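Local coordinates for protein D-alanine--D-alanine ligase (Coxiella burnetii, PDB 3TQT) that probably catalyses the ATP-dependent joining of two D-alanine molecules into D-alanyl-D-alanine, a building block of bacterial peptidoglycan, at residues 27-32 against 57-62; 40-45 against 50-55; 104-109 against 114-119; 230-235 against 285-290; 302-305 against 311-314. All blocks are in the same frame, centred on the assembly; numbering follows the deposited sequence.

Interaction 1 of 5, residues 27-32 against 57-62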
# COMPACT_ATOMS: atom_id res chain seq x y z
N ASN A 27 4.78 3.93 -25.98
CA ASN A 27 5.34 2.68 -26.47
C ASN A 27 4.36 1.54 -26.27
O ASN A 27 4.16 0.72 -27.16
CB ASN A 27 6.65 2.35 -25.74
CG ASN A 27 7.31 1.11 -26.28
OD1 ASN A 27 7.37 0.90 -27.50
ND2 ASN A 27 7.78 0.25 -25.39
N ILE A 28 3.76 1.50 -25.09
CA ILE A 28 2.79 0.46 -24.80
C ILE A 28 1.62 0.56 -25.77
O ILE A 28 1.20 -0.44 -26.35
CB ILE A 28 2.31 0.59 -23.35
CG1 ILE A 28 3.43 0.14 -22.40
CG2 ILE A 28 1.03 -0.24 -23.13
CD1 ILE A 28 3.18 0.47 -20.95
N VAL A 29 1.11 1.77 -25.96
CA VAL A 29 -0.03 1.96 -26.86
C VAL A 29 0.33 1.58 -28.29
O VAL A 29 -0.45 0.97 -29.01
CB VAL A 29 -0.56 3.40 -26.80
CG1 VAL A 29 -1.45 3.71 -28.00
CG2 VAL A 29 -1.33 3.60 -25.49
N ASN A 30 1.55 1.91 -28.68
CA ASN A 30 2.04 1.60 -30.01
C ASN A 30 2.29 0.10 -30.20
O ASN A 30 2.28 -0.41 -31.32
CB ASN A 30 3.33 2.37 -30.29
CG ASN A 30 3.74 2.31 -31.74
OD1 ASN A 30 2.90 2.44 -32.63
ND2 ASN A 30 5.03 2.11 -32.00
N THR A 31 2.50 -0.59 -29.10
CA THR A 31 2.95 -1.98 -29.15
C THR A 31 1.86 -2.99 -28.81
O THR A 31 1.95 -4.15 -29.20
CB THR A 31 4.19 -2.17 -28.23
OG1 THR A 31 5.23 -1.28 -28.67
CG2 THR A 31 4.70 -3.59 -28.30
N LEU A 32 0.82 -2.55 -28.09
CA LEU A 32 -0.34 -3.41 -27.82
C LEU A 32 -0.95 -3.98 -29.11
O LEU A 32 -1.24 -3.25 -30.05
CB LEU A 32 -1.41 -2.68 -27.02
CG LEU A 32 -1.12 -2.49 -25.53
CD1 LEU A 32 -2.07 -1.47 -24.92
CD2 LEU A 32 -1.22 -3.82 -24.81
N GLU A 57 -4.33 6.30 -31.81
CA GLU A 57 -3.51 6.90 -32.85
C GLU A 57 -3.23 8.37 -32.55
O GLU A 57 -2.15 8.87 -32.84
CB GLU A 57 -4.15 6.74 -34.23
CG GLU A 57 -5.48 7.49 -34.40
CD GLU A 57 -6.70 6.68 -33.97
OE1 GLU A 57 -6.55 5.67 -33.25
OE2 GLU A 57 -7.83 7.05 -34.38
N MET A 58 -4.21 9.07 -31.98
CA MET A 58 -4.04 10.48 -31.66
C MET A 58 -3.05 10.64 -30.52
O MET A 58 -2.27 11.60 -30.49
CB MET A 58 -5.38 11.10 -31.26
CG MET A 58 -6.36 11.22 -32.40
SD MET A 58 -7.84 12.10 -31.89
CE MET A 58 -7.19 13.77 -31.95
N PHE A 59 -3.10 9.70 -29.58
CA PHE A 59 -2.17 9.71 -28.45
C PHE A 59 -0.75 9.50 -28.93
O PHE A 59 0.18 10.11 -28.42
CB PHE A 59 -2.53 8.65 -27.40
CG PHE A 59 -1.58 8.60 -26.24
CD1 PHE A 59 -1.47 9.68 -25.37
CD2 PHE A 59 -0.78 7.49 -26.02
CE1 PHE A 59 -0.58 9.66 -24.31
CE2 PHE A 59 0.11 7.46 -24.95
CZ PHE A 59 0.21 8.55 -24.11
N LEU A 60 -0.57 8.65 -29.93
CA LEU A 60 0.76 8.43 -30.48
C LEU A 60 1.25 9.64 -31.27
O LEU A 60 2.44 9.93 -31.30
CB LEU A 60 0.78 7.19 -31.38
CG LEU A 60 0.40 5.89 -30.66
CD1 LEU A 60 0.40 4.73 -31.63
CD2 LEU A 60 1.35 5.63 -29.50
N ALA A 61 0.32 10.35 -31.89
CA ALA A 61 0.66 11.44 -32.80
C ALA A 61 0.88 12.78 -32.12
O ALA A 61 1.52 13.67 -32.68
CB ALA A 61 -0.41 11.57 -33.88
N HIS A 62 0.35 12.94 -30.91
CA HIS A 62 0.36 14.24 -30.25
C HIS A 62 0.68 14.12 -28.77
O HIS A 62 0.54 13.06 -28.20
CB HIS A 62 -1.02 14.89 -30.40
CG HIS A 62 -1.39 15.17 -31.82
ND1 HIS A 62 -2.23 14.36 -32.55
CD2 HIS A 62 -1.01 16.17 -32.65
CE1 HIS A 62 -2.37 14.86 -33.77
NE2 HIS A 62 -1.63 15.95 -33.85
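V29 and N30 meet F59 and L60 where two short helical segments, 27-31 and 57-61, pass at 136° between their N-to-C directions, their axes 9.6 Å apart. The backbones come nearest at N30 and L60, and the contact between them is made by side chains, with no hydrogen bond across it. L60 uses both its methyls: CD2 settles 3.7 Å from V29 CG1, while CD1 runs against the side of N30 and lies 3.5 Å from N30 OD1. One branch of L60 thus meets V29 and the other N30. V29 divides its own methyls in the same way. With CG1 anti to the backbone N (chi1 163°), that branch turns to L60, and CG2 is left to approach the F59 ring obliquely, 4.0 Å from F59 CD2. The amide end of N30 lies at the more exposed border, whereas V29 and F59 are buried. Beneath them lie V9, I39 and V41 of the central strands, and K26 makes a cation-pi contact with the F59 ring as well as a hydrogen bond to F59 O. Helices 18-31 and 56-61 therefore lie next to each other on one face of the sheet in the N-terminal domain, an alpha/beta layer arrangement in keeping with its Rossmann-like family.

Interaction 2 of 5, residues 40-45 against 50-55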
# COMPACT_ATOMS: atom_id res chain seq x y z
N SER A 40 -7.66 2.57 -24.82
CA SER A 40 -7.99 3.91 -24.37
C SER A 40 -6.84 4.41 -23.52
O SER A 40 -6.20 3.65 -22.80
CB SER A 40 -9.28 3.92 -23.54
OG SER A 40 -10.39 3.49 -24.29
N VAL A 41 -6.56 5.70 -23.60
CA VAL A 41 -5.49 6.27 -22.78
C VAL A 41 -6.11 7.22 -21.79
O VAL A 41 -6.92 8.08 -22.15
CB VAL A 41 -4.46 7.03 -23.64
CG1 VAL A 41 -3.33 7.57 -22.75
CG2 VAL A 41 -3.92 6.10 -24.71
N ILE A 42 -5.76 7.05 -20.52
CA ILE A 42 -6.23 7.97 -19.50
C ILE A 42 -5.05 8.86 -19.17
O ILE A 42 -4.02 8.37 -18.73
CB ILE A 42 -6.69 7.23 -18.23
CG1 ILE A 42 -7.81 6.25 -18.54
CG2 ILE A 42 -7.12 8.24 -17.17
CD1 ILE A 42 -9.07 6.90 -18.98
N PHE A 43 -5.21 10.15 -19.39
CA PHE A 43 -4.17 11.11 -19.07
C PHE A 43 -4.50 11.84 -17.78
O PHE A 43 -5.59 12.39 -17.64
CB PHE A 43 -4.01 12.12 -20.21
CG PHE A 43 -2.98 13.18 -19.95
CD1 PHE A 43 -1.66 12.82 -19.70
CD2 PHE A 43 -3.32 14.52 -19.96
CE1 PHE A 43 -0.70 13.79 -19.48
CE2 PHE A 43 -2.37 15.50 -19.73
CZ PHE A 43 -1.05 15.13 -19.49
N ILE A 44 -3.57 11.83 -16.83
CA ILE A 44 -3.71 12.59 -15.60
C ILE A 44 -2.77 13.76 -15.72
O ILE A 44 -1.56 13.56 -15.83
CB ILE A 44 -3.31 11.74 -14.38
CG1 ILE A 44 -4.13 10.44 -14.36
CG2 ILE A 44 -3.47 12.55 -13.10
CD1 ILE A 44 -3.80 9.53 -13.20
N ASP A 45 -3.29 14.97 -15.70
CA ASP A 45 -2.42 16.13 -15.87
C ASP A 45 -1.72 16.50 -14.57
O ASP A 45 -1.81 15.79 -13.57
CB ASP A 45 -3.18 17.32 -16.46
CG ASP A 45 -4.19 17.92 -15.50
OD1 ASP A 45 -4.15 17.61 -14.29
OD2 ASP A 45 -5.03 18.73 -15.97
N TRP A 50 -8.25 14.11 -14.77
CA TRP A 50 -8.22 12.95 -15.65
C TRP A 50 -8.92 13.20 -16.97
O TRP A 50 -9.99 13.80 -17.02
CB TRP A 50 -8.90 11.75 -14.99
CG TRP A 50 -8.17 11.16 -13.85
CD1 TRP A 50 -7.45 11.82 -12.90
CD2 TRP A 50 -8.08 9.76 -13.53
NE1 TRP A 50 -6.93 10.92 -12.00
CE2 TRP A 50 -7.30 9.65 -12.36
CE3 TRP A 50 -8.58 8.60 -14.12
CZ2 TRP A 50 -7.00 8.42 -11.77
CZ3 TRP A 50 -8.30 7.38 -13.53
CH2 TRP A 50 -7.51 7.30 -12.37
N TYR A 51 -8.31 12.70 -18.04
CA TYR A 51 -8.87 12.83 -19.37
C TYR A 51 -8.79 11.48 -20.05
O TYR A 51 -7.86 10.72 -19.83
CB TYR A 51 -8.10 13.86 -20.18
CG TYR A 51 -8.02 15.24 -19.56
CD1 TYR A 51 -8.98 16.21 -19.84
CD2 TYR A 51 -6.99 15.58 -18.69
CE1 TYR A 51 -8.91 17.47 -19.29
CE2 TYR A 51 -6.91 16.85 -18.14
CZ TYR A 51 -7.87 17.78 -18.44
OH TYR A 51 -7.81 19.04 -17.88
N LEU A 52 -9.78 11.17 -20.87
CA LEU A 52 -9.73 9.95 -21.63
C LEU A 52 -9.53 10.23 -23.11
O LEU A 52 -10.22 11.05 -23.70
CB LEU A 52 -11.00 9.13 -21.43
CG LEU A 52 -11.02 7.74 -22.05
CD1 LEU A 52 -11.86 6.81 -21.16
CD2 LEU A 52 -11.56 7.77 -23.46
N ILE A 53 -8.58 9.52 -23.71
CA ILE A 53 -8.34 9.59 -25.14
C ILE A 53 -8.71 8.23 -25.75
O ILE A 53 -8.07 7.23 -25.45
CB ILE A 53 -6.85 9.89 -25.41
CG1 ILE A 53 -6.48 11.22 -24.76
CG2 ILE A 53 -6.54 9.88 -26.89
CD1 ILE A 53 -4.98 11.36 -24.44
N ASP A 54 -9.73 8.18 -26.59
CA ASP A 54 -10.19 6.88 -27.06
C ASP A 54 -9.75 6.59 -28.49
O ASP A 54 -10.17 5.60 -29.10
CB ASP A 54 -11.70 6.70 -26.90
CG ASP A 54 -12.49 7.49 -27.90
OD1 ASP A 54 -11.92 8.42 -28.52
OD2 ASP A 54 -13.70 7.19 -28.07
N GLN A 55 -8.92 7.48 -29.03
CA GLN A 55 -8.25 7.23 -30.29
C GLN A 55 -6.76 7.12 -30.04
O GLN A 55 -6.06 8.13 -30.00
CB GLN A 55 -8.50 8.37 -31.28
CG GLN A 55 -9.94 8.54 -31.68
CD GLN A 55 -10.10 9.58 -32.77
OE1 GLN A 55 -9.46 9.49 -33.82
NE2 GLN A 55 -10.96 10.56 -32.53
O HOH W 1 -4.85 19.77 -18.26
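I44 and W50 of this antiparallel hairpin lie side by side, pointing the same way from the sheet. The flank of I44 forms a ridge over the indole: CG1 stands 3.8 Å from the centroid of the five-membered ring of W50, only 12° off its normal, in a CH-pi contact, and CD1 continues over the same ring system toward its rim. I42 fills the next position, its CG2 meeting the benzo side obliquely at 3.4 Å from W50 CE3. With CG1 of I42 anti to the carbonyl carbon (chi1 -59°), the tip of the side chain turns the other way and CD1 nestles 3.5 Å from L52 CD1. I42 is thereby wedged between an aromatic and an aliphatic neighbour. On the other face, the V41 and I53 side chains touch near their roots, and the F43 and Y51 rings run alongside each other, with F43 CD2 4.0 Å from Y51 CD2. D45 comes to the edge of the Y51 ring; a water donates to D45 OD2 and is also hydrogen-bonded to Y51 OH, while R49 forms a salt bridge with the same carboxylate oxygen. W50 also stacks on F80 of the second subunit. Reciprocal backbone bonds join V41 with I53 and F43 with Y51, V41 N to I53 O being nearly straight at 175°, while the backbones of S40, I42 and I44 bond to strand 5-12. Both faces are largely apolar, and charge gathers at the hairpin's two ends: D45 with R49 at the turn, D54 salt-bridged to R74 at the other.

Interaction 3 of 5, residues 104-109 against 114-119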
# COMPACT_ATOMS: atom_id res chain seq x y z
N PRO A 104 -1.50 0.57 -15.41
CA PRO A 104 -1.04 1.77 -14.73
C PRO A 104 0.38 2.05 -15.22
O PRO A 104 1.25 1.18 -15.12
CB PRO A 104 -1.04 1.37 -13.24
CG PRO A 104 -1.61 -0.01 -13.18
CD PRO A 104 -1.47 -0.61 -14.53
N MET A 105 0.60 3.22 -15.80
CA MET A 105 1.93 3.49 -16.33
C MET A 105 2.34 4.87 -15.89
O MET A 105 2.96 5.63 -16.62
CB MET A 105 1.97 3.33 -17.86
CG MET A 105 3.37 3.35 -18.47
SD MET A 105 4.62 2.32 -17.63
CE MET A 105 3.73 0.77 -17.45
N VAL A 106 1.96 5.19 -14.66
CA VAL A 106 2.44 6.37 -13.98
C VAL A 106 3.62 5.98 -13.11
O VAL A 106 3.48 5.15 -12.20
CB VAL A 106 1.34 7.00 -13.12
CG1 VAL A 106 1.91 8.12 -12.26
CG2 VAL A 106 0.21 7.51 -14.00
N HIS A 107 4.79 6.54 -13.39
CA HIS A 107 6.00 6.27 -12.60
C HIS A 107 6.06 7.17 -11.37
O HIS A 107 5.61 8.32 -11.41
CB HIS A 107 7.27 6.50 -13.43
CG HIS A 107 7.26 5.83 -14.78
ND1 HIS A 107 7.27 4.46 -14.94
CD2 HIS A 107 7.25 6.36 -16.03
CE1 HIS A 107 7.25 4.17 -16.23
NE2 HIS A 107 7.24 5.30 -16.91
N GLY A 108 6.63 6.64 -10.30
CA GLY A 108 6.85 7.39 -9.08
C GLY A 108 5.59 7.70 -8.28
O GLY A 108 4.67 6.88 -8.17
N THR A 109 5.58 8.90 -7.71
CA THR A 109 4.46 9.35 -6.90
C THR A 109 3.12 9.05 -7.56
O THR A 109 2.95 9.22 -8.77
CB THR A 109 4.60 10.85 -6.57
OG1 THR A 109 5.81 11.05 -5.84
CG2 THR A 109 3.44 11.33 -5.73
N GLY A 114 1.13 2.82 -4.74
CA GLY A 114 -0.09 2.19 -4.31
C GLY A 114 -1.32 3.05 -4.42
O GLY A 114 -2.42 2.54 -4.30
N ALA A 115 -1.17 4.36 -4.64
CA ALA A 115 -2.34 5.23 -4.70
C ALA A 115 -3.26 4.89 -5.87
O ALA A 115 -4.45 4.64 -5.68
CB ALA A 115 -1.92 6.71 -4.75
N LEU A 116 -2.70 4.86 -7.07
CA LEU A 116 -3.45 4.51 -8.26
C LEU A 116 -4.00 3.08 -8.18
O LEU A 116 -5.14 2.81 -8.55
CB LEU A 116 -2.56 4.66 -9.48
CG LEU A 116 -3.22 5.06 -10.79
CD1 LEU A 116 -4.12 6.28 -10.61
CD2 LEU A 116 -2.12 5.33 -11.81
N GLN A 117 -3.16 2.16 -7.71
CA GLN A 117 -3.58 0.78 -7.48
C GLN A 117 -4.78 0.73 -6.53
O GLN A 117 -5.69 -0.06 -6.71
CB GLN A 117 -2.43 -0.03 -6.88
CG GLN A 117 -1.28 -0.30 -7.87
CD GLN A 117 -0.40 0.94 -8.14
OE1 GLN A 117 -0.35 1.86 -7.33
NE2 GLN A 117 0.29 0.94 -9.26
N GLY A 118 -4.76 1.58 -5.50
CA GLY A 118 -5.85 1.61 -4.52
C GLY A 118 -7.17 2.02 -5.13
O GLY A 118 -8.23 1.44 -4.83
N LEU A 119 -7.13 3.03 -6.00
CA LEU A 119 -8.32 3.47 -6.72
C LEU A 119 -8.84 2.34 -7.59
O LEU A 119 -10.04 2.07 -7.65
CB LEU A 119 -8.02 4.70 -7.57
CG LEU A 119 -9.18 5.13 -8.48
CD1 LEU A 119 -10.48 5.16 -7.69
CD2 LEU A 119 -8.87 6.48 -9.12
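P104 and V106 approach L116 from an irregular, turning segment, 104-109, that continues from strand 101-104, while 114-119 enters a helix with G114 at its N-cap position. The nearest CA atoms, those of P104 and L116, are still 7.4 Å apart, leaving side chains to bridge the interval. One leucine methyl does most of this work. L116 CD2 sits 3.9 Å from V106 CG2, and the two side chains cross at about a right angle. V106 has CG1 anti to its backbone nitrogen (chi1 172°), which leaves CG2 as the branch facing the leucine. The same CD2 lies 4.3 Å from P104 CB, giving the proline a looser part in the packing. P104 also neighbours a polar group: Q117 NE2 comes within 4.2 Å of P104 CB. That nitrogen has its polar partner elsewhere, donating a hydrogen bond to G111 O in the intervening loop. W50 packs on L116 from the neighbouring hairpin, and L122 of the second subunit touches L116 as well. Across the two segments there is no hydrogen bond; the helix itself is secured by bonds such as G118 N to G114 O, 2.8 Å long. The chemistry therefore separates two tasks: aliphatic groups join the end of strand 101-104 and the loop after it to the helix, whereas the glutamine amide, buried beside them, has its NE2 satisfied by a loop carbonyl.

Interaction 4 of 5, residues 230-235 against 285-290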
# COMPACT_ATOMS: atom_id res chain seq x y z
N ILE A 230 23.44 -3.92 -12.17
CA ILE A 230 22.86 -4.95 -13.01
C ILE A 230 21.36 -4.96 -12.76
O ILE A 230 20.90 -4.75 -11.63
CB ILE A 230 23.46 -6.32 -12.67
CG1 ILE A 230 24.99 -6.28 -12.83
CG2 ILE A 230 22.82 -7.42 -13.52
CD1 ILE A 230 25.45 -5.88 -14.22
N GLU A 231 20.58 -5.16 -13.82
CA GLU A 231 19.14 -5.17 -13.68
C GLU A 231 18.58 -6.46 -14.24
O GLU A 231 19.21 -7.11 -15.07
CB GLU A 231 18.53 -3.98 -14.41
CG GLU A 231 19.11 -2.65 -13.97
CD GLU A 231 18.42 -1.49 -14.65
OE1 GLU A 231 17.75 -1.73 -15.67
OE2 GLU A 231 18.54 -0.36 -14.14
N CYS A 232 17.41 -6.84 -13.75
CA CYS A 232 16.77 -8.06 -14.20
C CYS A 232 15.26 -7.84 -14.21
O CYS A 232 14.69 -7.37 -13.23
CB CYS A 232 17.15 -9.22 -13.28
SG CYS A 232 16.49 -10.82 -13.78
N ALA A 233 14.64 -8.17 -15.33
CA ALA A 233 13.21 -7.98 -15.48
C ALA A 233 12.52 -9.26 -15.05
O ALA A 233 12.87 -10.35 -15.51
CB ALA A 233 12.86 -7.67 -16.92
N VAL A 234 11.56 -9.13 -14.14
CA VAL A 234 10.78 -10.27 -13.67
C VAL A 234 9.34 -10.16 -14.18
O VAL A 234 8.76 -9.06 -14.22
CB VAL A 234 10.80 -10.36 -12.14
CG1 VAL A 234 9.95 -11.54 -11.65
CG2 VAL A 234 12.23 -10.50 -11.64
N LEU A 235 8.78 -11.29 -14.58
CA LEU A 235 7.42 -11.32 -15.10
C LEU A 235 6.68 -12.51 -14.53
O LEU A 235 7.17 -13.64 -14.56
CB LEU A 235 7.47 -11.45 -16.61
CG LEU A 235 6.14 -11.66 -17.34
CD1 LEU A 235 5.29 -10.41 -17.26
CD2 LEU A 235 6.46 -12.02 -18.78
N GLN A 285 17.86 -15.75 -9.98
CA GLN A 285 17.14 -16.42 -8.90
C GLN A 285 16.75 -15.45 -7.80
O GLN A 285 15.65 -15.54 -7.26
CB GLN A 285 17.94 -17.57 -8.31
CG GLN A 285 17.11 -18.38 -7.30
CD GLN A 285 15.91 -19.06 -7.95
OE1 GLN A 285 16.07 -19.97 -8.76
NE2 GLN A 285 14.69 -18.62 -7.60
N ILE A 286 17.65 -14.53 -7.47
CA ILE A 286 17.38 -13.56 -6.42
C ILE A 286 16.31 -12.59 -6.89
O ILE A 286 15.44 -12.20 -6.11
CB ILE A 286 18.66 -12.78 -6.03
CG1 ILE A 286 19.68 -13.74 -5.41
CG2 ILE A 286 18.32 -11.68 -5.03
CD1 ILE A 286 20.98 -13.08 -5.06
N ALA A 287 16.34 -12.22 -8.16
CA ALA A 287 15.28 -11.36 -8.70
C ALA A 287 13.90 -12.00 -8.50
O ALA A 287 12.95 -11.35 -8.05
CB ALA A 287 15.52 -11.03 -10.17
N ILE A 288 13.80 -13.29 -8.82
CA ILE A 288 12.56 -14.03 -8.66
C ILE A 288 12.19 -14.15 -7.19
O ILE A 288 11.04 -13.94 -6.82
CB ILE A 288 12.66 -15.43 -9.28
CG1 ILE A 288 12.58 -15.33 -10.80
CG2 ILE A 288 11.56 -16.32 -8.73
CD1 ILE A 288 13.09 -16.57 -11.50
N ASP A 289 13.16 -14.49 -6.35
CA ASP A 289 12.90 -14.62 -4.91
C ASP A 289 12.48 -13.29 -4.28
O ASP A 289 11.59 -13.25 -3.44
CB ASP A 289 14.12 -15.18 -4.19
CG ASP A 289 14.42 -16.62 -4.58
OD1 ASP A 289 13.58 -17.24 -5.26
OD2 ASP A 289 15.48 -17.13 -4.19
N ALA A 290 13.14 -12.21 -4.68
CA ALA A 290 12.81 -10.88 -4.19
C ALA A 290 11.39 -10.50 -4.60
O ALA A 290 10.62 -9.99 -3.81
CB ALA A 290 13.80 -9.86 -4.76
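C232 and V234 both turn toward A287 through their first torsions: C232 holds SG anti to the backbone N (chi1 -177°), and V234 holds CG1 there (chi1 179°), leaving CG2 beside that nitrogen and facing the helix. This is helix-on-sheet packing in the ATP-grasp fold, with strand 228-236 in an antiparallel sheet and helix 277-293 laid across its face. The short segments run at 51° to each other, their axes 8.6 Å apart. Alternate strand residues, C232 and V234, point to the helix, while A233 between them points away. The small side chain of A287 lets the helix come close: its CB is received by both neighbours, lying 3.7 Å from C232 SG. V234 CG2 extends further along the helix, to 4.3 Å from I288 N. F304 of the adjacent strand also packs on A287, continuing the apolar surface. I230 and E231 on the same strand lie in the predicted ATP-binding region, and the C232 side chain is about 7 Å from that of D303, a predicted magnesium ligand. At the centre of the packing, A287 CB rests 3.6 Å from V234 CG2.

Interaction 5 of 5, residues 302-305 against 311-314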
# COMPACT_ATOMS: atom_id res chain seq x y z
N VAL A 302 14.16 -5.62 -10.95
CA VAL A 302 15.00 -5.69 -9.76
C VAL A 302 16.38 -5.18 -10.11
O VAL A 302 17.02 -5.68 -11.04
CB VAL A 302 15.14 -7.12 -9.24
CG1 VAL A 302 15.88 -7.12 -7.91
CG2 VAL A 302 13.77 -7.77 -9.10
N ASP A 303 16.82 -4.16 -9.36
CA ASP A 303 18.10 -3.52 -9.60
C ASP A 303 19.08 -3.97 -8.55
O ASP A 303 18.78 -3.95 -7.35
CB ASP A 303 17.96 -1.99 -9.57
CG ASP A 303 17.03 -1.47 -10.66
OD1 ASP A 303 16.64 -2.24 -11.57
OD2 ASP A 303 16.69 -0.27 -10.60
N PHE A 304 20.25 -4.41 -9.01
CA PHE A 304 21.27 -4.97 -8.15
C PHE A 304 22.56 -4.17 -8.25
O PHE A 304 22.79 -3.44 -9.22
CB PHE A 304 21.65 -6.36 -8.64
CG PHE A 304 20.55 -7.37 -8.61
CD1 PHE A 304 20.48 -8.30 -7.59
CD2 PHE A 304 19.64 -7.45 -9.64
CE1 PHE A 304 19.49 -9.25 -7.58
CE2 PHE A 304 18.64 -8.40 -9.64
CZ PHE A 304 18.57 -9.30 -8.62
N PHE A 305 23.42 -4.36 -7.26
CA PHE A 305 24.85 -4.12 -7.43
C PHE A 305 25.52 -5.48 -7.47
O PHE A 305 25.15 -6.39 -6.72
CB PHE A 305 25.41 -3.28 -6.28
CG PHE A 305 25.24 -1.81 -6.48
CD1 PHE A 305 26.18 -1.07 -7.16
CD2 PHE A 305 24.11 -1.17 -6.00
CE1 PHE A 305 26.01 0.29 -7.35
CE2 PHE A 305 23.94 0.19 -6.18
CZ PHE A 305 24.89 0.92 -6.87
N LYS A 311 29.74 -10.35 -5.47
CA LYS A 311 28.62 -10.48 -4.55
C LYS A 311 27.41 -9.78 -5.15
O LYS A 311 27.49 -8.61 -5.54
CB LYS A 311 28.97 -9.91 -3.18
CG LYS A 311 27.83 -9.93 -2.18
CD LYS A 311 27.45 -11.34 -1.73
CE LYS A 311 26.27 -11.31 -0.75
NZ LYS A 311 25.75 -12.68 -0.40
N VAL A 312 26.29 -10.49 -5.21
CA VAL A 312 25.07 -9.96 -5.80
C VAL A 312 24.17 -9.38 -4.72
O VAL A 312 23.75 -10.08 -3.79
CB VAL A 312 24.35 -11.05 -6.59
CG1 VAL A 312 23.10 -10.49 -7.28
CG2 VAL A 312 25.30 -11.66 -7.61
N LEU A 313 23.87 -8.09 -4.85
CA LEU A 313 23.15 -7.33 -3.84
C LEU A 313 21.97 -6.61 -4.44
O LEU A 313 22.12 -5.84 -5.40
CB LEU A 313 24.08 -6.30 -3.21
CG LEU A 313 25.34 -6.84 -2.55
CD1 LEU A 313 26.24 -5.68 -2.08
CD2 LEU A 313 24.97 -7.77 -1.40
N VAL A 314 20.79 -6.84 -3.88
CA VAL A 314 19.62 -6.12 -4.35
C VAL A 314 19.73 -4.69 -3.84
O VAL A 314 20.05 -4.46 -2.68
CB VAL A 314 18.30 -6.75 -3.86
CG1 VAL A 314 17.14 -5.90 -4.31
CG2 VAL A 314 18.16 -8.17 -4.39
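The phenyl ring of F304 is met obliquely by both branched neighbours on the facing strand, neither squarely over a face nor at an edge. V312 CG1 approaches CD1 of the F304 ring at 3.4 Å, and V314 CG2 comes to the adjoining ring atom, F304 CE1, at 3.6 Å. The two methyls come from opposite sides of the ring plane and straddle its CD1-CE1 bond. F304 reaches them with CG anti to its carbonyl carbon (chi1 -62°), and V312 supplies the branch that is anti to its own nitrogen. Farther along, V302 CG1 touches V314 CG1 at 4.0 Å, the two valines crossing at a slant. I283 and I286 of helix 277-293 pack on the F304 ring as well, enclosing it between helix and sheet. The backbones form an antiparallel pair with reciprocal bonds at F305 and L313: F305 N to L313 O is 2.7 Å with an N-H...O angle of 150°, and the donor lies in the carbonyl plane. The return bond, L313 N to F305 O, measures 2.8 Å and enters nearly along the C=O axis. L313 O also receives a short CA-H...O contact from F304 CA, at 3.0 Å. D303 points away from this interface; it forms a salt bridge with R301 and a weak hydrogen bond to N318. The hairpin thus sets an apolar cluster of F304 and three valines behind the carboxylate of D303, a predicted magnesium ligand, and its two backbone bonds join L313 to F305, two residues along from D303.

Overall arrangement
Interactions 1, 2 and 3 form one group in the N-terminal domain. Interaction 2 is nested within the loop closed by interaction 1, and F59 CD2 packs 3.7 Å from V41 CG2. Interaction 3 joins where W50 CH2 lies 3.6 Å from L119 CD2. Interactions 4 and 5 form a second in the ATP-grasp region, their centres about 9 Å apart and their strands bonded through I230 O and F304 N at 2.7 Å. This pair holds I230 and E231 of the predicted ATP-binding region and D303, a predicted magnesium ligand. The centres of interactions 2 and 5 are about 36 Å apart; interaction 3 lies between, its Q117 side chain about 11 Å from that of N318.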